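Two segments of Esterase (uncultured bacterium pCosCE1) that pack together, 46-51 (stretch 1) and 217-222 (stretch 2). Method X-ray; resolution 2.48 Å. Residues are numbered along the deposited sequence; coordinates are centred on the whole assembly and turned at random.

Stretch 1, residues 46-51: YADREQ
Stretch 2 217-222: LATAYH

Contact between residues 46-51 and 217-222 of one esterase chain, burying 283 Å² in all, with Tyr221, Ala47 and Thr219 covering the most surface. The CA 47 to 50 and CA 218 to 221 directions lie 57° apart; CA atoms of Ala47 and Ala218 are 4.4 Å apart, those of Asp48 and Thr219 5.4 Å. Stretch 1 turns a corner at Ala47 (phi/psi -62/-49), extends at Asp48 (-131/116), then coils through Arg49 (-67/-52) and Glu50 (-60/-39). Stretch 2 is extended at Thr219 (-66/128), Ala220 (-76/129) and Tyr221 (-120/161). Ala47 contributes its backbone: Thr219 N donates to Ala47 O (3.0 Å, 135° at the hydrogen). Thr219 (chi1 m) points toward stretch 1, and Thr219 OG1 donates to OD2 of Asp48 (chi1 t, chi2 -63°) at 2.8 Å; Asp48 OD1 accepts from Gln51 N (3.0 Å), linking the two ends of Asp48-Gln51. Tyr221 (chi1 m, chi2 79°) also points toward stretch 1. Tyr221 OH accepts from Arg49 N (2.8 Å, 152°) and donates to Glu50 OE1 (2.8 Å), so one hydroxyl serves backbone and carboxylate together. Ala47 O lies at the ring edge, 4.0 Å from Tyr221 CE1. Glu50 (m, p) also holds Arg49 (t, t, chi3 34°) in a salt bridge, Glu50 OE2 to Arg49 NH2 3.0 Å. Tyr221 CE2 lies over one guanidinium face.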

ATOM      1  N   TYR A  46     -16.186  12.852   8.858  1.00 36.80           N
ATOM      2  CA  TYR A  46     -15.847  14.005   7.978  1.00 40.09           C
ATOM      3  C   TYR A  46     -14.621  13.709   7.094  1.00 36.76           C
ATOM      4  O   TYR A  46     -13.631  13.115   7.536  1.00 33.94           O
ATOM      5  CB  TYR A  46     -15.626  15.261   8.829  1.00 43.41           C
ATOM      6  CG  TYR A  46     -16.800  15.749   9.658  1.00 47.20           C
ATOM      7  CD1 TYR A  46     -17.946  16.262   9.058  1.00 49.12           C
ATOM      8  CD2 TYR A  46     -16.738  15.775  11.048  1.00 47.92           C
ATOM      9  CE1 TYR A  46     -19.009  16.742   9.807  1.00 48.54           C
ATOM     10  CE2 TYR A  46     -17.791  16.251  11.812  1.00 49.67           C
ATOM     11  CZ  TYR A  46     -18.927  16.731  11.186  1.00 49.69           C
ATOM     12  OH  TYR A  46     -19.954  17.222  11.929  1.00 52.80           O
ATOM     13  N   ALA A  47     -14.703  14.128   5.838  1.00 37.56           N
ATOM     14  CA  ALA A  47     -13.559  14.302   4.923  1.00 41.69           C
ATOM     15  C   ALA A  47     -12.660  15.371   5.534  1.00 46.90           C
ATOM     16  O   ALA A  47     -11.443  15.126   5.612  1.00 51.00           O
ATOM     17  CB  ALA A  47     -14.030  14.723   3.549  1.00 43.34           C
ATOM     18  N   ASP A  48     -13.274  16.497   5.933  1.00 48.47           N
ATOM     19  CA  ASP A  48     -12.654  17.624   6.681  1.00 45.30           C
ATOM     20  C   ASP A  48     -13.539  18.000   7.887  1.00 40.90           C
ATOM     21  O   ASP A  48     -14.667  18.470   7.674  1.00 35.46           O
ATOM     22  CB  ASP A  48     -12.414  18.810   5.744  1.00 47.01           C
ATOM     23  CG  ASP A  48     -11.473  19.836   6.355  1.00 49.61           C
ATOM     24  OD1 ASP A  48     -11.825  20.434   7.401  1.00 51.82           O
ATOM     25  OD2 ASP A  48     -10.376  19.992   5.817  1.00 46.88           O
ATOM     26  N   ARG A  49     -13.024  17.839   9.112  1.00 41.79           N
ATOM     27  CA  ARG A  49     -13.735  18.157  10.383  1.00 47.55           C
ATOM     28  C   ARG A  49     -13.966  19.666  10.503  1.00 49.12           C
ATOM     29  O   ARG A  49     -15.106  20.073  10.722  1.00 50.37           O
ATOM     30  CB  ARG A  49     -12.941  17.686  11.604  1.00 49.80           C
ATOM     31  CG  ARG A  49     -13.785  17.450  12.854  1.00 52.58           C
ATOM     32  CD  ARG A  49     -12.975  17.017  14.069  1.00 53.15           C
ATOM     33  NE  ARG A  49     -11.685  17.693  14.004  1.00 55.30           N
ATOM     34  CZ  ARG A  49     -10.568  17.314  14.619  1.00 60.11           C
ATOM     35  NH1 ARG A  49     -10.534  16.252  15.417  1.00 62.35           N
ATOM     36  NH2 ARG A  49      -9.468  18.020  14.421  1.00 58.99           N
ATOM     37  N   GLU A  50     -12.918  20.463  10.346  1.00 50.21           N
ATOM     38  CA  GLU A  50     -12.977  21.928  10.560  1.00 54.31           C
ATOM     39  C   GLU A  50     -14.010  22.546   9.600  1.00 50.44           C
ATOM     40  O   GLU A  50     -14.759  23.386  10.079  1.00 51.82           O
ATOM     41  CB  GLU A  50     -11.570  22.531  10.474  1.00 59.05           C
ATOM     42  CG  GLU A  50     -10.618  22.021  11.566  1.00 59.77           C
ATOM     43  CD  GLU A  50      -9.910  20.695  11.291  1.00 59.30           C
ATOM     44  OE1 GLU A  50      -9.840  20.268  10.104  1.00 55.92           O
ATOM     45  OE2 GLU A  50      -9.429  20.076  12.262  1.00 53.92           O
ATOM     46  N   GLN A  51     -14.129  22.106   8.341  1.00 49.90           N
ATOM     47  CA  GLN A  51     -15.189  22.594   7.400  1.00 53.70           C
ATOM     48  C   GLN A  51     -16.502  21.781   7.526  1.00 50.78           C
ATOM     49  O   GLN A  51     -17.435  22.009   6.709  1.00 40.47           O
ATOM     50  CB  GLN A  51     -14.731  22.504   5.942  1.00 58.29           C
ATOM     51  CG  GLN A  51     -13.442  23.241   5.627  1.00 68.80           C
ATOM     52  CD  GLN A  51     -13.027  23.015   4.188  1.00 80.07           C
ATOM     53  OE1 GLN A  51     -12.396  23.870   3.568  1.00 91.68           O
ATOM     54  NE2 GLN A  51     -13.381  21.863   3.631  1.00 76.71           N
ATOM     55  N   LEU A 217     -10.642  15.476  -2.004  1.00 35.58           N
ATOM     56  CA  LEU A 217      -9.521  14.726  -1.375  1.00 34.13           C
ATOM     57  C   LEU A 217      -9.652  14.852   0.141  1.00 32.38           C
ATOM     58  O   LEU A 217      -9.507  15.956   0.663  1.00 30.90           O
ATOM     59  CB  LEU A 217      -8.192  15.300  -1.889  1.00 36.18           C
ATOM     60  CG  LEU A 217      -6.921  14.584  -1.441  1.00 35.93           C
ATOM     61  CD1 LEU A 217      -6.970  13.120  -1.855  1.00 36.72           C
ATOM     62  CD2 LEU A 217      -5.680  15.259  -2.005  1.00 33.75           C
ATOM     63  N   ALA A 218      -9.919  13.758   0.847  1.00 33.47           N
ATOM     64  CA  ALA A 218     -10.001  13.776   2.323  1.00 32.33           C
ATOM     65  C   ALA A 218      -8.760  14.454   2.900  1.00 31.44           C
ATOM     66  O   ALA A 218      -7.637  14.141   2.522  1.00 32.61           O
ATOM     67  CB  ALA A 218     -10.147  12.392   2.884  1.00 35.35           C
ATOM     68  N   THR A 219      -8.984  15.343   3.841  1.00 32.77           N
ATOM     69  CA  THR A 219      -7.922  15.975   4.642  1.00 32.97           C
ATOM     70  C   THR A 219      -7.230  14.919   5.523  1.00 33.81           C
ATOM     71  O   THR A 219      -7.926  14.213   6.304  1.00 32.53           O
ATOM     72  CB  THR A 219      -8.560  17.105   5.444  1.00 32.19           C
ATOM     73  OG1 THR A 219      -9.256  17.838   4.439  1.00 29.92           O
ATOM     74  CG2 THR A 219      -7.552  17.910   6.238  1.00 33.38           C
ATOM     75  N   ALA A 220      -5.904  14.857   5.456  1.00 30.40           N
ATOM     76  CA  ALA A 220      -5.088  13.947   6.283  1.00 31.50           C
ATOM     77  C   ALA A 220      -4.984  14.493   7.708  1.00 30.89           C
ATOM     78  O   ALA A 220      -4.592  15.675   7.876  1.00 40.20           O
ATOM     79  CB  ALA A 220      -3.720  13.794   5.663  1.00 33.56           C
ATOM     80  N   TYR A 221      -5.274  13.648   8.690  1.00 27.00           N
ATOM     81  CA  TYR A 221      -5.153  13.919  10.142  1.00 27.41           C
ATOM     82  C   TYR A 221      -4.161  12.901  10.700  1.00 28.89           C
ATOM     83  O   TYR A 221      -3.964  11.858  10.004  1.00 32.90           O
ATOM     84  CB  TYR A 221      -6.509  13.790  10.852  1.00 26.05           C
ATOM     85  CG  TYR A 221      -7.527  14.811  10.428  1.00 26.40           C
ATOM     86  CD1 TYR A 221      -8.229  14.660   9.245  1.00 27.19           C
ATOM     87  CD2 TYR A 221      -7.774  15.942  11.194  1.00 27.17           C
ATOM     88  CE1 TYR A 221      -9.130  15.619   8.815  1.00 28.56           C
ATOM     89  CE2 TYR A 221      -8.682  16.903  10.786  1.00 27.35           C
ATOM     90  CZ  TYR A 221      -9.365  16.740   9.593  1.00 29.25           C
ATOM     91  OH  TYR A 221     -10.245  17.696   9.165  1.00 34.14           O
ATOM     92  N   HIS A 222      -3.598  13.169  11.884  1.00 26.84           N
ATOM     93  CA  HIS A 222      -2.733  12.223  12.625  1.00 33.15           C
ATOM     94  C   HIS A 222      -3.118  12.241  14.107  1.00 35.69           C
ATOM     95  O   HIS A 222      -3.760  13.219  14.486  1.00 37.20           O
ATOM     96  CB  HIS A 222      -1.259  12.557  12.383  1.00 35.08           C
ATOM     97  CG  HIS A 222      -0.744  13.610  13.292  1.00 35.85           C
ATOM     98  ND1 HIS A 222      -0.012  13.287  14.430  1.00 38.25           N
ATOM     99  CD2 HIS A 222      -0.884  14.960  13.249  1.00 37.75           C
ATOM    100  CE1 HIS A 222       0.306  14.414  15.043  1.00 43.08           C
ATOM    101  NE2 HIS A 222      -0.226  15.467  14.331  1.00 38.51           N
TER